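Local coordinates for protein methylmalonyl-CoA carboxyltransferase 12S subunit (Propionibacterium freudenreichii, PDB 1ON3) that transfers the carboxyl group of methylmalonyl-CoA to the biotin of the 1.3S subunit, forming propanoyl-CoA, within the homohexameric core of transcarboxylase, at residues K67-M75 and A142-S150; M391-K402 and L416-A425. All blocks are in the same frame, centred on the assembly; numbering follows the deposited sequence.

Interaction 1: K67-M75 and A142-S150. With MCA (methylmalonyl-coenzyme A), chain T.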
loop_
_atom_site.group_PDB
_atom_site.type_symbol
_atom_site.label_atom_id
_atom_site.label_comp_id
_atom_site.label_asym_id
_atom_site.label_seq_id
_atom_site.Cartn_x
_atom_site.Cartn_y
_atom_site.Cartn_z
ATOM N N LYS E 67 30.124 -21.424 20.528
ATOM C CA LYS E 67 30.953 -22.581 20.202
ATOM C C LYS E 67 30.329 -23.513 19.191
ATOM O O LYS E 67 29.111 -23.678 19.158
ATOM C CB LYS E 67 31.246 -23.388 21.466
ATOM C CG LYS E 67 32.130 -22.689 22.468
ATOM C CD LYS E 67 32.388 -23.618 23.647
ATOM C CE LYS E 67 33.228 -22.950 24.723
ATOM N NZ LYS E 67 33.393 -23.870 25.888
ATOM N N HIS E 68 31.178 -24.143 18.384
ATOM C CA HIS E 68 30.729 -25.088 17.378
ATOM C C HIS E 68 30.076 -26.288 18.064
ATOM O O HIS E 68 30.401 -26.616 19.206
ATOM C CB HIS E 68 31.909 -25.576 16.529
ATOM C CG HIS E 68 32.865 -26.471 17.265
ATOM N ND1 HIS E 68 33.784 -25.995 18.176
ATOM C CD2 HIS E 68 33.046 -27.811 17.217
ATOM C CE1 HIS E 68 34.493 -27.003 18.653
ATOM N NE2 HIS E 68 34.065 -28.116 18.087
ATOM N N ARG E 69 29.164 -26.937 17.355
ATOM C CA ARG E 69 28.460 -28.092 17.881
ATOM C C ARG E 69 28.795 -29.365 17.098
ATOM O O ARG E 69 28.285 -30.446 17.410
ATOM C CB ARG E 69 26.952 -27.843 17.829
ATOM C CG ARG E 69 26.496 -26.659 18.648
ATOM C CD ARG E 69 24.985 -26.538 18.632
ATOM N NE ARG E 69 24.341 -27.720 19.200
ATOM C CZ ARG E 69 23.031 -27.952 19.145
ATOM N NH1 ARG E 69 22.234 -27.079 18.547
ATOM N NH2 ARG E 69 22.521 -29.059 19.674
ATOM N N THR E 70 29.644 -29.234 16.084
ATOM C CA THR E 70 30.033 -30.376 15.258
ATOM C C THR E 70 30.924 -31.309 16.093
ATOM O O THR E 70 31.596 -30.866 17.018
ATOM C CB THR E 70 30.797 -29.893 14.006
ATOM O OG1 THR E 70 31.749 -28.894 14.396
ATOM C CG2 THR E 70 29.828 -29.297 12.976
ATOM N N THR E 71 30.941 -32.595 15.764
ATOM C CA THR E 71 31.741 -33.529 16.542
ATOM C C THR E 71 32.647 -34.443 15.725
ATOM O O THR E 71 33.666 -34.920 16.226
ATOM C CB THR E 71 30.830 -34.401 17.434
ATOM O OG1 THR E 71 29.846 -35.047 16.619
ATOM C CG2 THR E 71 30.116 -33.537 18.479
ATOM N N LEU E 72 32.285 -34.678 14.469
ATOM C CA LEU E 72 33.060 -35.560 13.604
ATOM C C LEU E 72 34.486 -35.095 13.335
ATOM O O LEU E 72 34.813 -33.909 13.463
ATOM C CB LEU E 72 32.339 -35.763 12.268
ATOM C CG LEU E 72 30.959 -36.426 12.325
ATOM C CD1 LEU E 72 30.316 -36.390 10.944
ATOM C CD2 LEU E 72 31.094 -37.865 12.813
ATOM N N PHE E 73 35.320 -36.066 12.966
ATOM C CA PHE E 73 36.726 -35.873 12.640
ATOM C C PHE E 73 37.500 -34.923 13.557
ATOM O O PHE E 73 38.171 -33.994 13.100
ATOM C CB PHE E 73 36.843 -35.449 11.172
ATOM C CG PHE E 73 36.226 -36.442 10.213
ATOM C CD1 PHE E 73 36.759 -37.723 10.080
ATOM C CD2 PHE E 73 35.080 -36.121 9.490
ATOM C CE1 PHE E 73 36.162 -38.669 9.243
ATOM C CE2 PHE E 73 34.473 -37.059 8.650
ATOM C CZ PHE E 73 35.015 -38.337 8.527
ATOM N N GLY E 74 37.386 -35.166 14.858
ATOM C CA GLY E 74 38.107 -34.376 15.836
ATOM C C GLY E 74 37.461 -33.091 16.304
ATOM O O GLY E 74 37.992 -32.426 17.190
ATOM N N MET E 75 36.317 -32.729 15.734
ATOM C CA MET E 75 35.682 -31.492 16.152
ATOM C C MET E 75 35.164 -31.576 17.578
ATOM O O MET E 75 35.017 -30.555 18.254
ATOM C CB MET E 75 34.558 -31.123 15.183
ATOM C CG MET E 75 35.059 -30.762 13.791
ATOM S SD MET E 75 36.320 -29.462 13.770
ATOM C CE MET E 75 35.430 -28.101 14.606
ATOM N N ALA E 142 35.203 -23.487 3.396
ATOM C CA ALA E 142 34.321 -24.253 4.276
ATOM C C ALA E 142 35.157 -25.222 5.116
ATOM O O ALA E 142 36.057 -25.879 4.598
ATOM C CB ALA E 142 33.287 -25.022 3.452
ATOM N N ARG E 143 34.873 -25.294 6.414
ATOM C CA ARG E 143 35.627 -26.186 7.297
ATOM C C ARG E 143 35.372 -27.626 6.859
ATOM O O ARG E 143 34.285 -28.179 7.063
ATOM C CB ARG E 143 35.195 -25.993 8.745
ATOM C CG ARG E 143 36.103 -26.699 9.761
ATOM C CD ARG E 143 35.703 -26.329 11.184
ATOM N NE ARG E 143 35.915 -24.912 11.484
ATOM C CZ ARG E 143 35.339 -24.271 12.500
ATOM N NH1 ARG E 143 34.505 -24.913 13.313
ATOM N NH2 ARG E 143 35.621 -22.995 12.729
ATOM N N ILE E 144 36.395 -28.230 6.268
ATOM C CA ILE E 144 36.301 -29.579 5.728
ATOM C C ILE E 144 35.862 -30.704 6.666
ATOM O O ILE E 144 35.178 -31.639 6.227
ATOM C CB ILE E 144 37.633 -29.953 5.033
ATOM C CG1 ILE E 144 37.835 -29.057 3.795
ATOM C CG2 ILE E 144 37.620 -31.399 4.616
ATOM C CD1 ILE E 144 39.235 -29.167 3.148
ATOM N N GLN E 145 36.246 -30.625 7.939
ATOM C CA GLN E 145 35.861 -31.651 8.910
ATOM C C GLN E 145 34.346 -31.667 9.154
ATOM O O GLN E 145 33.799 -32.670 9.622
ATOM C CB GLN E 145 36.557 -31.426 10.262
ATOM C CG GLN E 145 38.075 -31.633 10.284
ATOM C CD GLN E 145 38.860 -30.343 10.076
ATOM O OE1 GLN E 145 40.010 -30.226 10.513
ATOM N NE2 GLN E 145 38.252 -29.376 9.404
ATOM N N GLU E 146 33.675 -30.554 8.850
ATOM C CA GLU E 146 32.230 -30.451 9.069
ATOM C C GLU E 146 31.363 -30.835 7.866
ATOM O O GLU E 146 30.143 -30.671 7.890
ATOM C CB GLU E 146 31.874 -29.036 9.565
ATOM C CG GLU E 146 32.513 -28.707 10.906
ATOM C CD GLU E 146 32.109 -27.359 11.452
ATOM O OE1 GLU E 146 31.452 -26.593 10.713
ATOM O OE2 GLU E 146 32.452 -27.065 12.621
ATOM N N GLY E 147 32.009 -31.334 6.818
ATOM C CA GLY E 147 31.304 -31.799 5.637
ATOM C C GLY E 147 30.123 -30.971 5.168
ATOM O O GLY E 147 30.255 -29.761 4.954
ATOM N N ILE E 148 28.963 -31.608 5.012
ATOM C CA ILE E 148 27.798 -30.869 4.526
ATOM C C ILE E 148 27.265 -29.823 5.501
ATOM O O ILE E 148 26.450 -28.990 5.121
ATOM C CB ILE E 148 26.649 -31.809 4.082
ATOM C CG1 ILE E 148 26.047 -32.548 5.277
ATOM C CG2 ILE E 148 27.170 -32.797 3.042
ATOM C CD1 ILE E 148 24.839 -33.401 4.895
ATOM N N ASP E 149 27.725 -29.847 6.748
ATOM C CA ASP E 149 27.283 -28.845 7.705
ATOM C C ASP E 149 27.881 -27.472 7.386
ATOM O O ASP E 149 27.183 -26.456 7.436
ATOM C CB ASP E 149 27.658 -29.248 9.136
ATOM C CG ASP E 149 26.910 -30.478 9.604
ATOM O OD1 ASP E 149 25.768 -30.704 9.132
ATOM O OD2 ASP E 149 27.463 -31.209 10.451
ATOM N N SER E 150 29.170 -27.418 7.070
ATOM C CA SER E 150 29.766 -26.124 6.744
ATOM C C SER E 150 29.269 -25.709 5.357
ATOM O O SER E 150 29.182 -24.525 5.055
ATOM C CB SER E 150 31.297 -26.197 6.790
ATOM O OG SER E 150 31.789 -27.271 6.019
HETATM C C8 MCA T . 42.842 -24.456 5.918
HETATM N N9 MCA T . 42.788 -25.252 7.067
HETATM C C4 MCA T . 41.559 -25.886 6.987
HETATM C C5 MCA T . 40.967 -25.416 5.791
HETATM N N7 MCA T . 41.794 -24.521 5.137
HETATM N N3 MCA T . 40.995 -26.796 7.883
HETATM C C2 MCA T . 39.748 -27.223 7.481
HETATM N N1 MCA T . 39.077 -26.837 6.344
HETATM C C6 MCA T . 39.659 -25.924 5.467
HETATM N N6 MCA T . 38.968 -25.574 4.378
HETATM C "C1'" MCA T . 43.665 -25.437 8.091
HETATM C "C2'" MCA T . 44.892 -26.192 7.571
HETATM O "O2'" MCA T . 44.685 -27.577 7.593
HETATM C "C3'" MCA T . 45.975 -25.663 8.479
HETATM O "O3'" MCA T . 46.035 -26.457 9.651
HETATM C "C4'" MCA T . 45.592 -24.204 8.788
HETATM O "O4'" MCA T . 44.134 -24.166 8.547
HETATM C "C5'" MCA T . 46.192 -23.068 7.867
HETATM O "O5'" MCA T . 46.866 -23.604 7.023
HETATM P P1 MCA T . 48.039 -23.765 6.299
HETATM O O11 MCA T . 48.022 -24.796 5.399
HETATM O O12 MCA T . 48.787 -23.891 7.398
HETATM O O6 MCA T . 48.417 -22.499 5.329
HETATM P P2 MCA T . 48.715 -21.579 4.414
HETATM O O21 MCA T . 49.817 -22.367 4.125
HETATM O O22 MCA T . 48.703 -20.207 4.732
HETATM O O7 MCA T . 47.660 -21.871 3.244
HETATM C CPB MCA T . 46.466 -21.821 3.373
HETATM C CPA MCA T . 45.410 -22.137 2.329
HETATM C CP7 MCA T . 45.452 -23.667 2.546
HETATM C CP9 MCA T . 45.726 -21.537 0.938
HETATM C CP8 MCA T . 44.078 -21.512 2.815
HETATM O OP3 MCA T . 45.178 -24.023 3.704
HETATM C CP6 MCA T . 44.619 -24.544 1.804
HETATM O OP2 MCA T . 44.672 -24.475 0.522
HETATM N NP2 MCA T . 43.704 -25.467 2.507
HETATM C CP5 MCA T . 42.509 -25.756 1.788
HETATM C CP4 MCA T . 41.564 -25.243 0.846
HETATM C CP3 MCA T . 40.297 -25.851 0.477
HETATM O OP1 MCA T . 40.586 -27.125 0.110
HETATM N NP1 MCA T . 38.891 -25.435 0.399
HETATM C CP2 MCA T . 38.047 -26.512 -0.035
HETATM C CP1 MCA T . 36.662 -26.038 0.095
HETATM P P3 MCA T . 46.954 -26.677 11.000
HETATM O O31 MCA T . 48.047 -27.194 10.115
HETATM O O32 MCA T . 46.314 -27.763 11.814
HETATM O O33 MCA T . 47.427 -25.480 11.786
HETATM S S MCA T . 35.555 -27.015 -0.315
HETATM C CS1 MCA T . 34.648 -25.720 0.108
HETATM O OS1 MCA T . 34.895 -24.563 0.550
HETATM C CS2 MCA T . 33.753 -25.439 -0.935
HETATM C CS3 MCA T . 32.461 -25.470 -0.643
HETATM C CS4 MCA T . 33.843 -24.975 -2.419
HETATM O OS4 MCA T . 32.952 -25.223 -3.234
HETATM O OS5 MCA T . 34.861 -24.360 -2.705
HETATM O O HOH W 1 32.564 -32.377 12.311
HETATM O O HOH W 2 41.144 -32.599 11.990
#

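Interaction 2: M391-K402 and L416-A425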
loop_
_atom_site.group_PDB
_atom_site.type_symbol
_atom_site.label_atom_id
_atom_site.label_comp_id
_atom_site.label_asym_id
_atom_site.label_seq_id
_atom_site.Cartn_x
_atom_site.Cartn_y
_atom_site.Cartn_z
ATOM N N MET E 391 24.467 -1.513 -19.836
ATOM C CA MET E 391 24.509 -0.071 -19.576
ATOM C C MET E 391 23.155 0.560 -19.897
ATOM O O MET E 391 22.640 1.376 -19.130
ATOM C CB MET E 391 25.603 0.594 -20.417
ATOM C CG MET E 391 27.003 0.252 -19.947
ATOM S SD MET E 391 28.285 1.036 -20.934
ATOM C CE MET E 391 28.126 2.763 -20.438
ATOM N N LEU E 392 22.585 0.197 -21.047
ATOM C CA LEU E 392 21.280 0.718 -21.424
ATOM C C LEU E 392 20.262 0.288 -20.376
ATOM O O LEU E 392 19.388 1.061 -19.984
ATOM C CB LEU E 392 20.868 0.171 -22.788
ATOM C CG LEU E 392 21.853 0.539 -23.896
ATOM C CD1 LEU E 392 21.590 -0.323 -25.134
ATOM C CD2 LEU E 392 21.725 2.032 -24.190
ATOM N N TYR E 393 20.374 -0.955 -19.920
ATOM C CA TYR E 393 19.441 -1.448 -18.926
ATOM C C TYR E 393 19.570 -0.682 -17.611
ATOM O O TYR E 393 18.573 -0.160 -17.094
ATOM C CB TYR E 393 19.665 -2.934 -18.656
ATOM C CG TYR E 393 18.590 -3.511 -17.771
ATOM C CD1 TYR E 393 17.511 -4.196 -18.311
ATOM C CD2 TYR E 393 18.622 -3.310 -16.391
ATOM C CE1 TYR E 393 16.475 -4.673 -17.500
ATOM C CE2 TYR E 393 17.597 -3.772 -15.575
ATOM C CZ TYR E 393 16.529 -4.452 -16.135
ATOM O OH TYR E 393 15.515 -4.897 -15.316
ATOM N N ALA E 394 20.787 -0.638 -17.068
ATOM C CA ALA E 394 21.030 0.030 -15.794
ATOM C C ALA E 394 20.574 1.483 -15.790
ATOM O O ALA E 394 19.886 1.918 -14.869
ATOM C CB ALA E 394 22.512 -0.058 -15.414
ATOM N N TYR E 395 20.954 2.247 -16.809
ATOM C CA TYR E 395 20.525 3.643 -16.850
ATOM C C TYR E 395 19.009 3.788 -17.030
ATOM O O TYR E 395 18.378 4.594 -16.339
ATOM C CB TYR E 395 21.267 4.389 -17.962
ATOM C CG TYR E 395 22.628 4.894 -17.544
ATOM C CD1 TYR E 395 23.770 4.523 -18.242
ATOM C CD2 TYR E 395 22.767 5.764 -16.460
ATOM C CE1 TYR E 395 25.020 5.001 -17.880
ATOM C CE2 TYR E 395 24.021 6.253 -16.089
ATOM C CZ TYR E 395 25.140 5.864 -16.806
ATOM O OH TYR E 395 26.382 6.328 -16.454
ATOM N N SER E 396 18.413 3.010 -17.938
ATOM C CA SER E 396 16.961 3.098 -18.166
ATOM C C SER E 396 16.140 2.734 -16.924
ATOM O O SER E 396 15.045 3.233 -16.734
ATOM C CB SER E 396 16.522 2.195 -19.333
ATOM O OG SER E 396 17.202 2.532 -20.535
ATOM N N GLU E 397 16.669 1.849 -16.089
ATOM C CA GLU E 397 15.964 1.444 -14.876
ATOM C C GLU E 397 16.217 2.438 -13.733
ATOM O O GLU E 397 15.395 2.590 -12.832
ATOM C CB GLU E 397 16.438 0.056 -14.435
ATOM C CG GLU E 397 15.732 -0.484 -13.201
ATOM C CD GLU E 397 14.272 -0.831 -13.454
ATOM O OE1 GLU E 397 13.556 -1.124 -12.476
ATOM O OE2 GLU E 397 13.839 -0.818 -14.627
ATOM N N ALA E 398 17.366 3.096 -13.763
ATOM C CA ALA E 398 17.713 4.016 -12.685
ATOM C C ALA E 398 16.726 5.164 -12.521
ATOM O O ALA E 398 16.250 5.734 -13.509
ATOM C CB ALA E 398 19.138 4.556 -12.890
ATOM N N THR E 399 16.419 5.497 -11.265
ATOM C CA THR E 399 15.495 6.587 -10.965
ATOM C C THR E 399 16.156 7.742 -10.193
ATOM O O THR E 399 15.516 8.761 -9.912
ATOM C CB THR E 399 14.254 6.077 -10.185
ATOM O OG1 THR E 399 14.682 5.423 -8.986
ATOM C CG2 THR E 399 13.442 5.089 -11.045
ATOM N N VAL E 400 17.431 7.592 -9.844
ATOM C CA VAL E 400 18.124 8.678 -9.155
ATOM C C VAL E 400 18.331 9.781 -10.194
ATOM O O VAL E 400 18.136 9.557 -11.392
ATOM C CB VAL E 400 19.541 8.264 -8.649
ATOM C CG1 VAL E 400 19.437 7.277 -7.483
ATOM C CG2 VAL E 400 20.351 7.644 -9.795
ATOM N N PRO E 401 18.701 10.989 -9.746
ATOM C CA PRO E 401 18.935 12.082 -10.696
ATOM C C PRO E 401 20.053 11.619 -11.636
ATOM O O PRO E 401 21.029 11.016 -11.190
ATOM C CB PRO E 401 19.396 13.233 -9.796
ATOM C CG PRO E 401 18.604 12.995 -8.534
ATOM C CD PRO E 401 18.693 11.480 -8.356
ATOM N N LYS E 402 19.892 11.877 -12.931
ATOM C CA LYS E 402 20.896 11.509 -13.926
ATOM C C LYS E 402 21.245 12.765 -14.714
ATOM O O LYS E 402 20.391 13.330 -15.389
ATOM C CB LYS E 402 20.340 10.414 -14.844
ATOM C CG LYS E 402 20.200 9.060 -14.117
ATOM C CD LYS E 402 19.537 7.981 -14.981
ATOM C CE LYS E 402 18.068 8.250 -15.172
ATOM N NZ LYS E 402 17.398 7.224 -16.020
ATOM N N LEU E 416 24.074 6.622 -26.443
ATOM C CA LEU E 416 22.858 6.277 -25.720
ATOM C C LEU E 416 23.206 5.518 -24.448
ATOM O O LEU E 416 22.545 5.675 -23.424
ATOM C CB LEU E 416 21.936 5.422 -26.597
ATOM C CG LEU E 416 21.481 6.133 -27.882
ATOM C CD1 LEU E 416 20.558 5.206 -28.671
ATOM C CD2 LEU E 416 20.762 7.446 -27.516
ATOM N N ALA E 417 24.246 4.697 -24.527
ATOM C CA ALA E 417 24.696 3.894 -23.389
ATOM C C ALA E 417 25.248 4.764 -22.266
ATOM O O ALA E 417 25.347 4.313 -21.125
ATOM C CB ALA E 417 25.747 2.904 -23.841
ATOM N N MET E 418 25.614 6.003 -22.596
ATOM C CA MET E 418 26.135 6.931 -21.603
ATOM C C MET E 418 25.035 7.841 -21.056
ATOM O O MET E 418 25.298 8.949 -20.583
ATOM C CB MET E 418 27.271 7.770 -22.183
ATOM C CG MET E 418 28.546 6.983 -22.470
ATOM S SD MET E 418 29.308 6.311 -20.975
ATOM C CE MET E 418 29.878 7.821 -20.183
ATOM N N CYS E 419 23.802 7.353 -21.155
ATOM C CA CYS E 419 22.619 8.025 -20.632
ATOM C C CYS E 419 22.256 9.393 -21.211
ATOM O O CYS E 419 22.575 10.424 -20.618
ATOM C CB CYS E 419 22.739 8.149 -19.109
ATOM S SG CYS E 419 21.173 8.447 -18.274
ATOM N N ASN E 420 21.571 9.403 -22.354
ATOM C CA ASN E 420 21.146 10.668 -22.950
ATOM C C ASN E 420 19.727 10.941 -22.437
ATOM O O ASN E 420 19.232 10.213 -21.568
ATOM C CB ASN E 420 21.184 10.570 -24.484
ATOM C CG ASN E 420 19.952 9.909 -25.060
ATOM O OD1 ASN E 420 19.434 8.939 -24.505
ATOM N ND2 ASN E 420 19.480 10.430 -26.194
ATOM N N ARG E 421 19.062 11.974 -22.956
ATOM C CA ARG E 421 17.710 12.302 -22.501
ATOM C C ARG E 421 16.731 11.143 -22.636
ATOM O O ARG E 421 15.858 10.940 -21.790
ATOM C CB ARG E 421 17.164 13.485 -23.301
ATOM C CG ARG E 421 15.714 13.789 -23.019
ATOM C CD ARG E 421 15.598 14.946 -22.065
ATOM N NE ARG E 421 16.192 16.140 -22.653
ATOM C CZ ARG E 421 16.625 17.175 -21.942
ATOM N NH1 ARG E 421 16.526 17.154 -20.615
ATOM N NH2 ARG E 421 17.169 18.221 -22.557
ATOM N N ASP E 422 16.866 10.393 -23.723
ATOM C CA ASP E 422 15.971 9.284 -23.982
ATOM C C ASP E 422 16.072 8.162 -22.960
ATOM O O ASP E 422 15.112 7.413 -22.778
ATOM C CB ASP E 422 16.186 8.791 -25.412
ATOM C CG ASP E 422 15.898 9.891 -26.437
ATOM O OD1 ASP E 422 14.759 10.396 -26.430
ATOM O OD2 ASP E 422 16.804 10.260 -27.220
ATOM N N LEU E 423 17.216 8.027 -22.294
ATOM C CA LEU E 423 17.319 7.003 -21.265
ATOM C C LEU E 423 17.039 7.618 -19.889
ATOM O O LEU E 423 17.416 7.080 -18.847
ATOM C CB LEU E 423 18.679 6.301 -21.291
ATOM C CG LEU E 423 18.698 5.091 -22.244
ATOM C CD1 LEU E 423 18.747 5.574 -23.692
ATOM C CD2 LEU E 423 19.904 4.213 -21.950
ATOM N N GLY E 424 16.382 8.770 -19.888
ATOM C CA GLY E 424 16.018 9.381 -18.625
ATOM C C GLY E 424 16.929 10.413 -18.002
ATOM O O GLY E 424 16.696 10.788 -16.856
ATOM N N ALA E 425 17.960 10.869 -18.713
ATOM C CA ALA E 425 18.825 11.901 -18.152
ATOM C C ALA E 425 17.897 13.069 -17.835
ATOM O O ALA E 425 17.075 13.462 -18.671
ATOM C CB ALA E 425 19.892 12.343 -19.165
#

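Interaction 1: K67-M75 and A142-S150
Arg143 touches Met75 across the contact, and Ala142 beside it holds the coenzyme: Ala142 N donates to the thioester oxygen OS1 of methylmalonyl-CoA, consistent with an oxyanion-hole role as in the crotonase superfamily, and Ala142 O accepts from the adenine N6. Met75, bent at chi2 (-54°) and again at chi3, brings CE to 3.6 Å from Arg143 NH1, while the guanidinium pairs more firmly with Asp83. Ile144 N donates to the adenine N1 over 3.0 Å, nearly straight at 171°. Gln145 sends its CB against Met75 CG at 3.9 Å and its CG against Phe73 O; a water donates to both Leu72 O and Gln145 O, tying the turn 72-75 to the 3-10 segment. At Glu146, OE2 takes the hydroxyl of Thr70, OG1 lying 2.6 Å away and 47° out of the carboxylate plane. The same OE2 forms a salt bridge to Arg143 NH1 at 3.1 Å, weak as a hydrogen bond, and OE1 accepts from Glu113 N. Thr70 CG2 rests 3.4 Å from Glu146 CG. With an alanine at Glu146, Thr70 OG1 and Glu113 N would probably both lose their acceptor, and Arg143 NH1 the second of its two anions. Asp149 adds a looser touch on Thr70 CG2 and pairs with Arg483 of the second subunit. The chemistry thus implies a loop held by one direct hydrogen bond to a carboxylate, by a bridging water and by methionine packing, against the segment that recognises adenine by backbone atoms.

Interaction 2: M391-K402 and L416-A425
Lys402 NZ is gripped by three carbonyls, one in the last turn of helix 384-397, one just after it, and one across the contact. NZ donates to Leu423 O over 2.8 Å, in the carbonyl plane, and to Tyr395 O, also at 2.8 Å. NZ meets the third acceptor, Ala398 O, at 3.1 Å, 35° above its carbonyl plane. The topology is that of a crotonase-type fold: helix 384-397 belongs to the beta-alpha-beta crossover from strand 364-370 to the parallel, adjacent strand 402-407, and it packs on the loop that leads to strand 427-430, the next parallel neighbour. The three carbonyls would probably stabilise a charged ammonium here. The bend at chi3 (-71°) swings NZ in among these oxygens, and Gly424 leaves it room, since a beta carbon there would run into NZ. Tyr395 lays one ring face over Cys419: CB stands 3.6 Å from the ring centroid, only 12° off the normal, a CH-pi contact. Cys419 SG approaches the ring obliquely and also touches Lys402 CD at 3.7 Å, while Tyr395 OH is bonded to Gln366. Farther up the helix, Met391 and Met418 lie side by side, pointing the same way, with Met391 CE 3.8 Å from Met418 SD. Leu392 CD2 packs on Leu423 CD2 at 3.6 Å, and Tyr184 of the second subunit covers Leu392 as well. Ser396 OG donates to Leu392 O at 2.7 Å, reaching it from the opposite face to Ser396 N.

Overall arrangement
Interaction 1 closes before interaction 2 opens along the chain, and the two lie on opposite sides of its centre, their centres about 48 Å apart and nearest atoms about 31 Å. Each flanks a different seven-stranded mixed sheet; the two sheets repeat the same strand pattern, in keeping with a duplicated domain. Both contacts reach the second subunit. Residues 416-425 meet Ser152, Gly155 and Lys156 on that subunit's helix 147-164, the counterpart of the helix beginning within interaction 1, whereas Ala142 and Ile144 pack on its Val438 and Met439. The methylmalonyl-CoA at interaction 1 is also hydrogen-bonded to Gly413 N of the second subunit, so coenzyme binding joins the N-terminal half of one subunit to the C-terminal half of another.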